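Local coordinates for alpha-galacturonidase (Bacillus subtilis, PDB 3FEF), which hydrolyses terminal alpha-D-galacturonate from alpha-1,4-linked galacturonides, di-galacturonate being the probable natural substrate, with NAD+ and manganese as cofactors, at residues 164-169 with 343-348; 202-207 with 360-365; 350-355 with 373-378. One frame throughout, in Å; residues are numbered along the deposited sequence.

Overall arrangement
The three contacts converge on the antiparallel sheet of strands 341-348, 361-369 and 372-375, each approaching a different part of it. Contact 1 attaches an edge strand of the parallel Rossmann-type sheet to strand 341-348; contact 2 lays the corner at 202-207 against the neighbouring strand 361-369; contact 3 brings the loop 350-355 over the end of strand 372-375. Centres of contacts 1 and 2 lie about 9 Å apart, and C169 and H206, from the Rossmann-type and C-terminal parts, meet at one magnesium ion. The centre of contact 3 is about 10 Å from that of contact 2, away from the annotated sites. Along the chain, contact 1 closes before contact 3 opens; contact 2 interleaves with both.

Contact 1: residues 164-169 with 343-348; sequences KAIGCC and TNVNMP. With MG (magnesium ion), chain G.
Strand 164-167 meets strand 343-348 at a steep 127° between their N-to-C directions, and a single antiparallel hydrogen-bonded bridge, G167 with N346, joins them. The amide N of G167 reaches N346 O at 3.0 Å, on a lone pair in the carbonyl plane, and N346 N returns a 2.8 Å bond to G167 O. That oxygen also receives a weak, 3.4 Å bond from ND2 of N346, whose CB lies over the bare CA of the glycine; the same ND2 is held by OE1 of E363. On the other side of the bridge I166 presents its CG2 branch to CG of the selenomethionine M347, 3.9 Å away, the two side chains crossing obliquely. Strand 164-167 is an edge strand of the parallel sheet in the Rossmann-type half, which probably binds NAD+, so this bridge ties it to the C-terminal half of a family 4 glycosidase. Beyond G167 the segments diverge and water 1 spans them, accepting from C169 N and lying within hydrogen-bonding distance (3.0 Å) of N344 O. C169 turns SG anti to its backbone N (chi1 177°), which carries the sulfur to the magnesium ion at 2.6 Å; H206 NE2 and three waters are further ligands.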
ATOM      1  N   LYS A 164      -3.702 -12.586 -20.092  1.00 23.75           N
ATOM      2  CA  LYS A 164      -4.166 -11.293 -20.572  1.00 25.07           C
ATOM      3  C   LYS A 164      -5.668 -11.327 -20.799  1.00 22.85           C
ATOM      4  O   LYS A 164      -6.124 -11.621 -21.898  1.00 24.20           O
ATOM      5  CB  LYS A 164      -3.445 -10.940 -21.860  1.00 23.80           C
ATOM      6  CG  LYS A 164      -1.983 -10.667 -21.629  1.00 27.85           C
ATOM      7  CD  LYS A 164      -1.142 -11.166 -22.816  1.00 30.32           C
ATOM      8  CE  LYS A 164      -0.966 -10.097 -23.854  1.00 27.96           C
ATOM      9  NZ  LYS A 164      -0.625 -10.754 -25.124  1.00 29.32           N
ATOM     10  N   ALA A 165      -6.428 -11.024 -19.750  1.00 21.02           N
ATOM     11  CA  ALA A 165      -7.870 -11.179 -19.786  1.00 21.75           C
ATOM     12  C   ALA A 165      -8.658  -9.959 -19.328  1.00 24.12           C
ATOM     13  O   ALA A 165      -8.326  -9.311 -18.320  1.00 21.24           O
ATOM     14  CB  ALA A 165      -8.296 -12.403 -18.938  1.00 21.16           C
ATOM     15  N   ILE A 166      -9.745  -9.694 -20.045  1.00 22.29           N
ATOM     16  CA  ILE A 166     -10.732  -8.735 -19.572  1.00 23.55           C
ATOM     17  C   ILE A 166     -12.112  -9.371 -19.573  1.00 23.85           C
ATOM     18  O   ILE A 166     -12.359 -10.339 -20.287  1.00 25.70           O
ATOM     19  CB  ILE A 166     -10.766  -7.511 -20.445  1.00 21.78           C
ATOM     20  CG1 ILE A 166     -11.346  -7.862 -21.822  1.00 23.13           C
ATOM     21  CG2 ILE A 166      -9.341  -6.953 -20.619  1.00 24.31           C
ATOM     22  CD1 ILE A 166     -11.241  -6.710 -22.818  1.00 23.03           C
ATOM     23  N   GLY A 167     -12.999  -8.824 -18.755  1.00 21.78           N
ATOM     24  CA  GLY A 167     -14.401  -9.165 -18.803  1.00 21.61           C
ATOM     25  C   GLY A 167     -15.175  -8.005 -19.413  1.00 27.05           C
ATOM     26  O   GLY A 167     -14.892  -6.825 -19.104  1.00 23.32           O
ATOM     27  N   CYS A 168     -16.152  -8.342 -20.268  1.00 24.99           N
ATOM     28  CA  CYS A 168     -17.003  -7.352 -20.940  1.00 27.29           C
ATOM     29  C   CYS A 168     -18.480  -7.505 -20.629  1.00 27.35           C
ATOM     30  O   CYS A 168     -19.015  -8.607 -20.585  1.00 27.15           O
ATOM     31  CB  CYS A 168     -16.839  -7.421 -22.462  1.00 25.33           C
ATOM     32  SG  CYS A 168     -15.326  -6.666 -22.983  1.00 33.40           S
ATOM     33  N   CYS A 169     -19.141  -6.370 -20.491  1.00 28.21           N
ATOM     34  CA  CYS A 169     -20.540  -6.311 -20.118  1.00 26.71           C
ATOM     35  C   CYS A 169     -21.145  -5.111 -20.829  1.00 27.48           C
ATOM     36  O   CYS A 169     -20.446  -4.135 -21.103  1.00 25.47           O
ATOM     37  CB  CYS A 169     -20.670  -6.133 -18.610  1.00 26.94           C
ATOM     38  SG  CYS A 169     -22.378  -5.970 -18.059  1.00 26.18           S
ATOM     39  N   THR A 343     -13.014   2.315 -23.404  1.00 21.84           N
ATOM     40  CA  THR A 343     -14.330   1.726 -23.093  1.00 22.62           C
ATOM     41  C   THR A 343     -14.259   1.019 -21.740  1.00 21.13           C
ATOM     42  O   THR A 343     -13.175   0.871 -21.174  1.00 20.46           O
ATOM     43  CB  THR A 343     -14.848   0.788 -24.231  1.00 23.17           C
ATOM     44  OG1 THR A 343     -16.221   0.447 -24.007  1.00 23.87           O
ATOM     45  CG2 THR A 343     -14.036  -0.479 -24.304  1.00 20.86           C
ATOM     46  N   ASN A 344     -15.401   0.637 -21.179  1.00 21.32           N
ATOM     47  CA  ASN A 344     -15.385   0.110 -19.815  1.00 23.25           C
ATOM     48  C   ASN A 344     -15.160  -1.387 -19.860  1.00 26.05           C
ATOM     49  O   ASN A 344     -15.761  -2.083 -20.692  1.00 21.97           O
ATOM     50  CB  ASN A 344     -16.687   0.419 -19.062  1.00 24.46           C
ATOM     51  CG  ASN A 344     -17.923  -0.046 -19.819  1.00 28.99           C
ATOM     52  OD1 ASN A 344     -18.225   0.451 -20.914  1.00 27.54           O
ATOM     53  ND2 ASN A 344     -18.648  -1.002 -19.240  1.00 29.97           N
ATOM     54  N   VAL A 345     -14.301  -1.874 -18.965  1.00 20.71           N
ATOM     55  CA  VAL A 345     -14.014  -3.285 -18.889  1.00 21.56           C
ATOM     56  C   VAL A 345     -13.722  -3.735 -17.459  1.00 23.01           C
ATOM     57  O   VAL A 345     -13.445  -2.932 -16.569  1.00 22.22           O
ATOM     58  CB  VAL A 345     -12.786  -3.648 -19.746  1.00 24.43           C
ATOM     59  CG1 VAL A 345     -12.958  -3.162 -21.182  1.00 27.37           C
ATOM     60  CG2 VAL A 345     -11.545  -3.056 -19.144  1.00 22.58           C
ATOM     61  N   ASN A 346     -13.740  -5.046 -17.273  1.00 20.60           N
ATOM     62  CA  ASN A 346     -13.446  -5.653 -16.006  1.00 21.19           C
ATOM     63  C   ASN A 346     -12.010  -6.181 -15.981  1.00 23.21           C
ATOM     64  O   ASN A 346     -11.618  -6.961 -16.835  1.00 23.29           O
ATOM     65  CB  ASN A 346     -14.460  -6.771 -15.734  1.00 19.73           C
ATOM     66  CG  ASN A 346     -15.821  -6.231 -15.351  1.00 22.29           C
ATOM     67  OD1 ASN A 346     -16.173  -6.236 -14.175  1.00 25.34           O
ATOM     68  ND2 ASN A 346     -16.587  -5.734 -16.334  1.00 21.56           N
HETATM   69  N   MSE A 347     -11.253  -5.768 -14.972  1.00 21.79           N
HETATM   70  CA  MSE A 347      -9.867  -6.157 -14.815  1.00 22.71           C
HETATM   71  C   MSE A 347      -9.439  -6.087 -13.353  1.00 19.57           C
HETATM   72  O   MSE A 347     -10.032  -5.364 -12.569  1.00 19.25           O
HETATM   73  CB  MSE A 347      -8.989  -5.177 -15.576  1.00 25.98           C
HETATM   74  CG  MSE A 347      -9.047  -5.396 -17.048  1.00 36.08           C
HETATM   75 SE   MSE A 347      -7.676  -4.327 -17.858  1.00 43.55          SE
HETATM   76  CE  MSE A 347      -6.333  -5.758 -17.897  1.00 33.42           C
ATOM     77  N   PRO A 348      -8.357  -6.791 -13.008  1.00 19.13           N
ATOM     78  CA  PRO A 348      -7.801  -6.701 -11.652  1.00 20.36           C
ATOM     79  C   PRO A 348      -7.543  -5.248 -11.241  1.00 20.75           C
ATOM     80  O   PRO A 348      -6.990  -4.461 -12.016  1.00 20.01           O
ATOM     81  CB  PRO A 348      -6.466  -7.448 -11.753  1.00 19.99           C
ATOM     82  CG  PRO A 348      -6.602  -8.387 -13.009  1.00 17.38           C
ATOM     83  CD  PRO A 348      -7.515  -7.574 -13.938  1.00 21.44           C
TER
HETATM   84 MG    MG G   1     -23.903  -8.026 -17.799  1.00 39.02          MG
HETATM   85  O   HOH W   1     -17.655  -4.071 -19.403  1.00 31.55           O
HETATM   86  O   HOH W   2     -21.430  -1.577 -21.127  1.00 33.54           O
HETATM   87  O   HOH W   3     -25.978  -7.552 -18.770  1.00 59.66           O
HETATM   88  O   HOH W   4     -23.508  -8.134 -20.136  1.00 42.89           O
HETATM   89  O   HOH W   5     -22.036  -9.272 -17.137  1.00 32.69           O

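Contact 2: residues 202-207 with 360-365; sequences LGINHF and AIVETN. With MG (magnesium ion), chain G.
I361 contributes its carbonyl: water 6 donates a 2.7 Å bond to I361 O and accepts from N205 N, linking the strand to the loop through solvent. The next residue, V362, sets its CB 3.4 Å from G203 O, while its CG1 branch faces CG2 of I204 in a looser apolar contact. E363 then supplies a direct backbone bond, its N meeting G203 O at 2.9 Å from well above the carbonyl plane, and its own carbonyl oxygen accepts a CA-H contact from L202. Here the chain turns a corner at G203, whose positive phi (145°) suits a residue without a side chain, and a type II turn from I204 to F207 leads between two antiparallel strands of the C-terminal domain and delivers H206 to the metal site. With CG anti to the backbone N (chi1 -172°) and the chain extended beyond it, the E363 carboxylate crosses N205 obliquely, its plane within 16° of the amide's. ND2 of N344 bonds to OE2 and ND2 of N346 to OE1, and water 7 joins OE1 to H206 N. Past it, T364 touches CB of L202 through CG2. H206 binds the magnesium ion through NE2 at 2.3 Å; OG1 of T110 hydrogen-bonds ND1, probably fixing the ring's rotation, and the N205 amide lies over one ring face.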
ATOM      1  N   LEU A 202     -17.377   3.299 -12.672  1.00 18.62           N
ATOM      2  CA  LEU A 202     -16.565   2.518 -11.759  1.00 20.00           C
ATOM      3  C   LEU A 202     -17.413   1.680 -10.810  1.00 21.00           C
ATOM      4  O   LEU A 202     -18.565   2.010 -10.518  1.00 21.10           O
ATOM      5  CB  LEU A 202     -15.577   3.415 -11.000  1.00 20.96           C
ATOM      6  CG  LEU A 202     -16.083   4.488 -10.006  1.00 25.11           C
ATOM      7  CD1 LEU A 202     -14.993   4.843  -8.997  1.00 24.32           C
ATOM      8  CD2 LEU A 202     -16.537   5.761 -10.724  1.00 23.87           C
ATOM      9  N   GLY A 203     -16.841   0.577 -10.337  1.00 17.53           N
ATOM     10  CA  GLY A 203     -17.577  -0.336  -9.477  1.00 16.55           C
ATOM     11  C   GLY A 203     -17.162  -1.766  -9.754  1.00 15.66           C
ATOM     12  O   GLY A 203     -16.022  -2.044 -10.112  1.00 16.25           O
ATOM     13  N   ILE A 204     -18.080  -2.682  -9.547  1.00 17.88           N
ATOM     14  CA  ILE A 204     -17.855  -4.062  -9.925  1.00 18.88           C
ATOM     15  C   ILE A 204     -19.007  -4.371 -10.877  1.00 20.78           C
ATOM     16  O   ILE A 204     -20.017  -3.654 -10.883  1.00 21.60           O
ATOM     17  CB  ILE A 204     -17.915  -4.985  -8.707  1.00 19.50           C
ATOM     18  CG1 ILE A 204     -19.240  -4.800  -7.974  1.00 18.28           C
ATOM     19  CG2 ILE A 204     -16.743  -4.698  -7.753  1.00 18.26           C
ATOM     20  CD1 ILE A 204     -19.342  -5.611  -6.661  1.00 19.29           C
ATOM     21  N   ASN A 205     -18.858  -5.418 -11.678  1.00 20.79           N
ATOM     22  CA  ASN A 205     -19.857  -5.759 -12.698  1.00 22.97           C
ATOM     23  C   ASN A 205     -21.305  -5.817 -12.173  1.00 21.90           C
ATOM     24  O   ASN A 205     -21.571  -6.392 -11.117  1.00 24.42           O
ATOM     25  CB  ASN A 205     -19.475  -7.091 -13.376  1.00 22.40           C
ATOM     26  CG  ASN A 205     -20.364  -7.411 -14.575  1.00 25.98           C
ATOM     27  OD1 ASN A 205     -20.440  -6.645 -15.561  1.00 27.71           O
ATOM     28  ND2 ASN A 205     -21.066  -8.515 -14.481  1.00 26.45           N
ATOM     29  N   HIS A 206     -22.233  -5.226 -12.918  1.00 20.61           N
ATOM     30  CA  HIS A 206     -23.648  -5.104 -12.509  1.00 22.63           C
ATOM     31  C   HIS A 206     -23.893  -4.195 -11.313  1.00 23.80           C
ATOM     32  O   HIS A 206     -25.034  -4.027 -10.886  1.00 24.80           O
ATOM     33  CB  HIS A 206     -24.301  -6.483 -12.278  1.00 21.87           C
ATOM     34  CG  HIS A 206     -24.400  -7.308 -13.522  1.00 20.50           C
ATOM     35  ND1 HIS A 206     -24.510  -8.679 -13.507  1.00 22.08           N
ATOM     36  CD2 HIS A 206     -24.347  -6.951 -14.828  1.00 21.74           C
ATOM     37  CE1 HIS A 206     -24.564  -9.129 -14.750  1.00 23.73           C
ATOM     38  NE2 HIS A 206     -24.472  -8.097 -15.570  1.00 23.47           N
ATOM     39  N   PHE A 207     -22.827  -3.620 -10.770  1.00 21.98           N
ATOM     40  CA  PHE A 207     -22.928  -2.674  -9.657  1.00 21.68           C
ATOM     41  C   PHE A 207     -21.932  -1.537  -9.942  1.00 23.65           C
ATOM     42  O   PHE A 207     -21.023  -1.268  -9.155  1.00 21.02           O
ATOM     43  CB  PHE A 207     -22.592  -3.367  -8.336  1.00 22.68           C
ATOM     44  CG  PHE A 207     -23.040  -2.604  -7.098  1.00 24.71           C
ATOM     45  CD1 PHE A 207     -24.382  -2.254  -6.921  1.00 23.77           C
ATOM     46  CD2 PHE A 207     -22.123  -2.257  -6.111  1.00 22.85           C
ATOM     47  CE1 PHE A 207     -24.801  -1.559  -5.779  1.00 21.19           C
ATOM     48  CE2 PHE A 207     -22.528  -1.562  -4.980  1.00 24.77           C
ATOM     49  CZ  PHE A 207     -23.879  -1.216  -4.814  1.00 22.91           C
ATOM     50  N   ALA A 360      -8.725  -7.488  -6.979  1.00 23.49           N
ATOM     51  CA  ALA A 360     -10.132  -7.795  -7.170  1.00 23.22           C
ATOM     52  C   ALA A 360     -10.534  -7.263  -8.551  1.00 20.70           C
ATOM     53  O   ALA A 360      -9.985  -6.279  -9.020  1.00 19.40           O
ATOM     54  CB  ALA A 360     -10.975  -7.174  -6.078  1.00 19.24           C
ATOM     55  N   ILE A 361     -11.464  -7.952  -9.195  1.00 22.48           N
ATOM     56  CA  ILE A 361     -11.966  -7.574 -10.516  1.00 20.37           C
ATOM     57  C   ILE A 361     -12.928  -6.398 -10.394  1.00 22.63           C
ATOM     58  O   ILE A 361     -14.013  -6.544  -9.838  1.00 17.67           O
ATOM     59  CB  ILE A 361     -12.727  -8.762 -11.167  1.00 19.46           C
ATOM     60  CG1 ILE A 361     -11.845 -10.022 -11.143  1.00 16.09           C
ATOM     61  CG2 ILE A 361     -13.196  -8.413 -12.627  1.00 16.90           C
ATOM     62  CD1 ILE A 361     -10.483  -9.807 -11.756  1.00 12.07           C
ATOM     63  N   VAL A 362     -12.512  -5.237 -10.895  1.00 20.27           N
ATOM     64  CA  VAL A 362     -13.371  -4.057 -10.935  1.00 18.63           C
ATOM     65  C   VAL A 362     -13.646  -3.596 -12.392  1.00 19.51           C
ATOM     66  O   VAL A 362     -12.876  -3.895 -13.319  1.00 16.47           O
ATOM     67  CB  VAL A 362     -12.746  -2.922 -10.087  1.00 20.10           C
ATOM     68  CG1 VAL A 362     -12.627  -3.367  -8.582  1.00 14.50           C
ATOM     69  CG2 VAL A 362     -11.357  -2.596 -10.619  1.00 18.68           C
ATOM     70  N   GLU A 363     -14.756  -2.897 -12.587  1.00 17.05           N
ATOM     71  CA  GLU A 363     -15.112  -2.347 -13.886  1.00 20.69           C
ATOM     72  C   GLU A 363     -14.832  -0.841 -13.941  1.00 21.37           C
ATOM     73  O   GLU A 363     -15.387  -0.087 -13.145  1.00 21.51           O
ATOM     74  CB  GLU A 363     -16.615  -2.631 -14.176  1.00 25.13           C
ATOM     75  CG  GLU A 363     -17.104  -2.265 -15.608  1.00 25.02           C
ATOM     76  CD  GLU A 363     -18.396  -2.997 -16.028  1.00 30.01           C
ATOM     77  OE1 GLU A 363     -18.805  -3.980 -15.357  1.00 29.92           O
ATOM     78  OE2 GLU A 363     -18.995  -2.605 -17.062  1.00 32.59           O
ATOM     79  N   THR A 364     -13.949  -0.422 -14.860  1.00 19.58           N
ATOM     80  CA  THR A 364     -13.690   0.999 -15.149  1.00 19.91           C
ATOM     81  C   THR A 364     -13.434   1.163 -16.635  1.00 21.63           C
ATOM     82  O   THR A 364     -13.337   0.174 -17.372  1.00 17.81           O
ATOM     83  CB  THR A 364     -12.424   1.560 -14.442  1.00 20.85           C
ATOM     84  OG1 THR A 364     -11.271   0.855 -14.907  1.00 19.84           O
ATOM     85  CG2 THR A 364     -12.516   1.426 -12.928  1.00 18.97           C
ATOM     86  N   ASN A 365     -13.330   2.413 -17.073  1.00 19.62           N
ATOM     87  CA  ASN A 365     -12.758   2.690 -18.379  1.00 19.46           C
ATOM     88  C   ASN A 365     -11.324   2.207 -18.460  1.00 22.41           C
ATOM     89  O   ASN A 365     -10.615   2.155 -17.446  1.00 22.80           O
ATOM     90  CB  ASN A 365     -12.826   4.177 -18.696  1.00 17.30           C
ATOM     91  CG  ASN A 365     -14.228   4.609 -19.048  1.00 20.12           C
ATOM     92  OD1 ASN A 365     -15.021   3.811 -19.563  1.00 19.54           O
ATOM     93  ND2 ASN A 365     -14.559   5.843 -18.743  1.00 20.52           N
TER
HETATM   94 MG    MG G   1     -23.903  -8.026 -17.799  1.00 39.02          MG
HETATM   95  O   HOH W   6     -16.146  -6.615 -11.449  1.00 19.73           O
HETATM   96  O   HOH W   7     -21.927  -3.427 -14.824  1.00 34.40           O
HETATM   97  O   HOH W   3     -25.978  -7.552 -18.770  1.00 59.66           O
HETATM   98  O   HOH W   4     -23.508  -8.134 -20.136  1.00 42.89           O
HETATM   99  O   HOH W   5     -22.036  -9.272 -17.137  1.00 32.69           O

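Contact 3: residues 350-355 with 373-378; sequences QGQVLN and VQPILS
The backbone N of Q350 bonds to OE1 of Q352 in a nearly straight bond of 2.9 Å, although the donor stands above the carbonyl plane. G351 follows with a positive phi (119°), a conformation suited to glycine, and turns its carbonyl oxygen towards the CD2 methyl of L377, 3.4 Å away. Q352 carries most of the contact. Its CG sits between the backbone N and the carbonyl carbon (chi1 63°) and the chain bends at chi2, so the amide folds back across P375: CD approaches CB of the proline at 3.5 Å, and NE2 is 3.6 Å from both CB and CG of that ring. NE2 is held by P348 O, so both ends of the amide are bonded to backbone and its orientation is set. Nearer the backbone, Q352 CB rests 3.5 Å from I376 O, while Q352 CA faces L377 CD2. The carbonyl of Q352 accepts the amide N of S378 at 3.0 Å, on a lone pair, and S378 OG turns back to I376 O. Thus the loop joining antiparallel strands 341-348 and 361-369 packs on the end of edge strand 372-375, where P375 and, just beyond, L377 make backbone hydrogen bonds to a second subunit at an interface of the homotetramer.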
ATOM      1  N   GLN A 350      -5.651  -2.295  -9.688  1.00 23.09           N
ATOM      2  CA  GLN A 350      -4.305  -1.886  -9.351  1.00 22.46           C
ATOM      3  C   GLN A 350      -4.330  -0.400  -9.004  1.00 22.48           C
ATOM      4  O   GLN A 350      -3.345   0.294  -9.170  1.00 21.75           O
ATOM      5  CB  GLN A 350      -3.370  -2.134 -10.524  1.00 26.08           C
ATOM      6  CG  GLN A 350      -3.273  -3.589 -10.933  1.00 31.88           C
ATOM      7  CD  GLN A 350      -2.637  -4.434  -9.858  1.00 37.89           C
ATOM      8  OE1 GLN A 350      -3.048  -5.569  -9.608  1.00 44.52           O
ATOM      9  NE2 GLN A 350      -1.626  -3.886  -9.205  1.00 41.26           N
ATOM     10  N   GLY A 351      -5.477   0.075  -8.532  1.00 20.89           N
ATOM     11  CA  GLY A 351      -5.630   1.463  -8.141  1.00 20.54           C
ATOM     12  C   GLY A 351      -6.673   2.226  -8.937  1.00 23.53           C
ATOM     13  O   GLY A 351      -6.947   3.381  -8.631  1.00 26.11           O
ATOM     14  N   GLN A 352      -7.248   1.614  -9.971  1.00 21.74           N
ATOM     15  CA  GLN A 352      -8.183   2.362 -10.819  1.00 23.46           C
ATOM     16  C   GLN A 352      -9.495   2.630 -10.086  1.00 21.21           C
ATOM     17  O   GLN A 352     -10.277   3.480 -10.492  1.00 23.93           O
ATOM     18  CB  GLN A 352      -8.446   1.672 -12.181  1.00 19.40           C
ATOM     19  CG  GLN A 352      -9.107   0.292 -12.151  1.00 16.16           C
ATOM     20  CD  GLN A 352      -8.079  -0.841 -12.198  1.00 17.64           C
ATOM     21  OE1 GLN A 352      -6.979  -0.689 -11.705  1.00 15.31           O
ATOM     22  NE2 GLN A 352      -8.452  -1.978 -12.782  1.00 13.50           N
ATOM     23  N   VAL A 353      -9.763   1.855  -9.049  1.00 18.25           N
ATOM     24  CA  VAL A 353     -10.852   2.207  -8.137  1.00 21.36           C
ATOM     25  C   VAL A 353     -10.274   2.312  -6.748  1.00 22.58           C
ATOM     26  O   VAL A 353      -9.675   1.357  -6.250  1.00 23.30           O
ATOM     27  CB  VAL A 353     -12.013   1.208  -8.107  1.00 19.99           C
ATOM     28  CG1 VAL A 353     -13.021   1.647  -7.028  1.00 20.59           C
ATOM     29  CG2 VAL A 353     -12.731   1.122  -9.504  1.00 19.37           C
ATOM     30  N   LEU A 354     -10.450   3.474  -6.131  1.00 23.75           N
ATOM     31  CA  LEU A 354      -9.882   3.746  -4.796  1.00 24.89           C
ATOM     32  C   LEU A 354     -10.559   2.980  -3.669  1.00 25.16           C
ATOM     33  O   LEU A 354     -11.770   2.799  -3.691  1.00 22.61           O
ATOM     34  CB  LEU A 354      -9.961   5.262  -4.478  1.00 23.12           C
ATOM     35  CG  LEU A 354      -9.032   6.187  -5.260  1.00 24.32           C
ATOM     36  CD1 LEU A 354      -9.101   7.691  -4.791  1.00 25.40           C
ATOM     37  CD2 LEU A 354      -7.613   5.648  -5.165  1.00 23.52           C
ATOM     38  N   ASN A 355      -9.773   2.588  -2.660  1.00 26.07           N
ATOM     39  CA  ASN A 355     -10.296   1.983  -1.430  1.00 27.39           C
ATOM     40  C   ASN A 355     -10.963   0.623  -1.624  1.00 27.83           C
ATOM     41  O   ASN A 355     -11.802   0.237  -0.831  1.00 28.48           O
ATOM     42  CB  ASN A 355     -11.299   2.920  -0.716  1.00 25.94           C
ATOM     43  CG  ASN A 355     -10.807   4.344  -0.610  1.00 31.88           C
ATOM     44  OD1 ASN A 355      -9.633   4.604  -0.325  1.00 31.30           O
ATOM     45  ND2 ASN A 355     -11.709   5.286  -0.835  1.00 30.64           N
ATOM     46  N   VAL A 373      -4.268  -3.316 -22.675  1.00 22.68           N
ATOM     47  CA  VAL A 373      -5.480  -2.825 -22.020  1.00 21.45           C
ATOM     48  C   VAL A 373      -5.048  -2.159 -20.718  1.00 21.56           C
ATOM     49  O   VAL A 373      -4.504  -2.808 -19.851  1.00 26.19           O
ATOM     50  CB  VAL A 373      -6.466  -3.976 -21.706  1.00 24.45           C
ATOM     51  CG1 VAL A 373      -7.684  -3.456 -20.894  1.00 22.83           C
ATOM     52  CG2 VAL A 373      -6.894  -4.672 -22.993  1.00 20.75           C
ATOM     53  N   GLN A 374      -5.288  -0.866 -20.582  1.00 22.28           N
ATOM     54  CA  GLN A 374      -4.712  -0.113 -19.504  1.00 21.39           C
ATOM     55  C   GLN A 374      -5.806   0.667 -18.778  1.00 21.73           C
ATOM     56  O   GLN A 374      -6.376   1.631 -19.306  1.00 22.94           O
ATOM     57  CB  GLN A 374      -3.636   0.825 -20.039  1.00 22.31           C
ATOM     58  CG  GLN A 374      -2.572   0.135 -20.900  1.00 26.65           C
ATOM     59  CD  GLN A 374      -1.489   1.100 -21.369  1.00 27.01           C
ATOM     60  OE1 GLN A 374      -1.726   1.945 -22.212  1.00 28.20           O
ATOM     61  NE2 GLN A 374      -0.303   0.978 -20.807  1.00 28.90           N
ATOM     62  N   PRO A 375      -6.106   0.237 -17.559  1.00 19.45           N
ATOM     63  CA  PRO A 375      -7.163   0.875 -16.778  1.00 18.48           C
ATOM     64  C   PRO A 375      -6.863   2.363 -16.550  1.00 18.77           C
ATOM     65  O   PRO A 375      -5.706   2.775 -16.438  1.00 21.53           O
ATOM     66  CB  PRO A 375      -7.158   0.096 -15.455  1.00 19.20           C
ATOM     67  CG  PRO A 375      -6.589  -1.290 -15.813  1.00 19.90           C
ATOM     68  CD  PRO A 375      -5.561  -0.983 -16.929  1.00 19.00           C
ATOM     69  N   ILE A 376      -7.919   3.146 -16.514  1.00 18.55           N
ATOM     70  CA  ILE A 376      -7.854   4.565 -16.256  1.00 19.22           C
ATOM     71  C   ILE A 376      -8.255   4.799 -14.791  1.00 19.74           C
ATOM     72  O   ILE A 376      -9.260   4.271 -14.329  1.00 18.91           O
ATOM     73  CB  ILE A 376      -8.814   5.288 -17.232  1.00 18.80           C
ATOM     74  CG1 ILE A 376      -8.236   5.215 -18.656  1.00 17.51           C
ATOM     75  CG2 ILE A 376      -9.065   6.729 -16.804  1.00 21.00           C
ATOM     76  CD1 ILE A 376      -9.205   5.570 -19.765  1.00 16.46           C
ATOM     77  N   LEU A 377      -7.428   5.535 -14.055  1.00 20.47           N
ATOM     78  CA  LEU A 377      -7.718   5.871 -12.666  1.00 23.06           C
ATOM     79  C   LEU A 377      -9.040   6.639 -12.585  1.00 21.61           C
ATOM     80  O   LEU A 377      -9.177   7.702 -13.166  1.00 22.49           O
ATOM     81  CB  LEU A 377      -6.570   6.678 -12.052  1.00 21.71           C
ATOM     82  CG  LEU A 377      -5.230   5.933 -12.033  1.00 25.06           C
ATOM     83  CD1 LEU A 377      -4.180   6.695 -11.215  1.00 26.38           C
ATOM     84  CD2 LEU A 377      -5.392   4.493 -11.502  1.00 26.98           C
ATOM     85  N   SER A 378     -10.010   6.069 -11.892  1.00 20.17           N
ATOM     86  CA  SER A 378     -11.364   6.592 -11.908  1.00 21.16           C
ATOM     87  C   SER A 378     -11.861   7.149 -10.574  1.00 20.05           C
ATOM     88  O   SER A 378     -13.011   7.551 -10.475  1.00 18.56           O
ATOM     89  CB  SER A 378     -12.304   5.502 -12.420  1.00 17.93           C
ATOM     90  OG  SER A 378     -11.950   5.187 -13.772  1.00 21.91           O
TER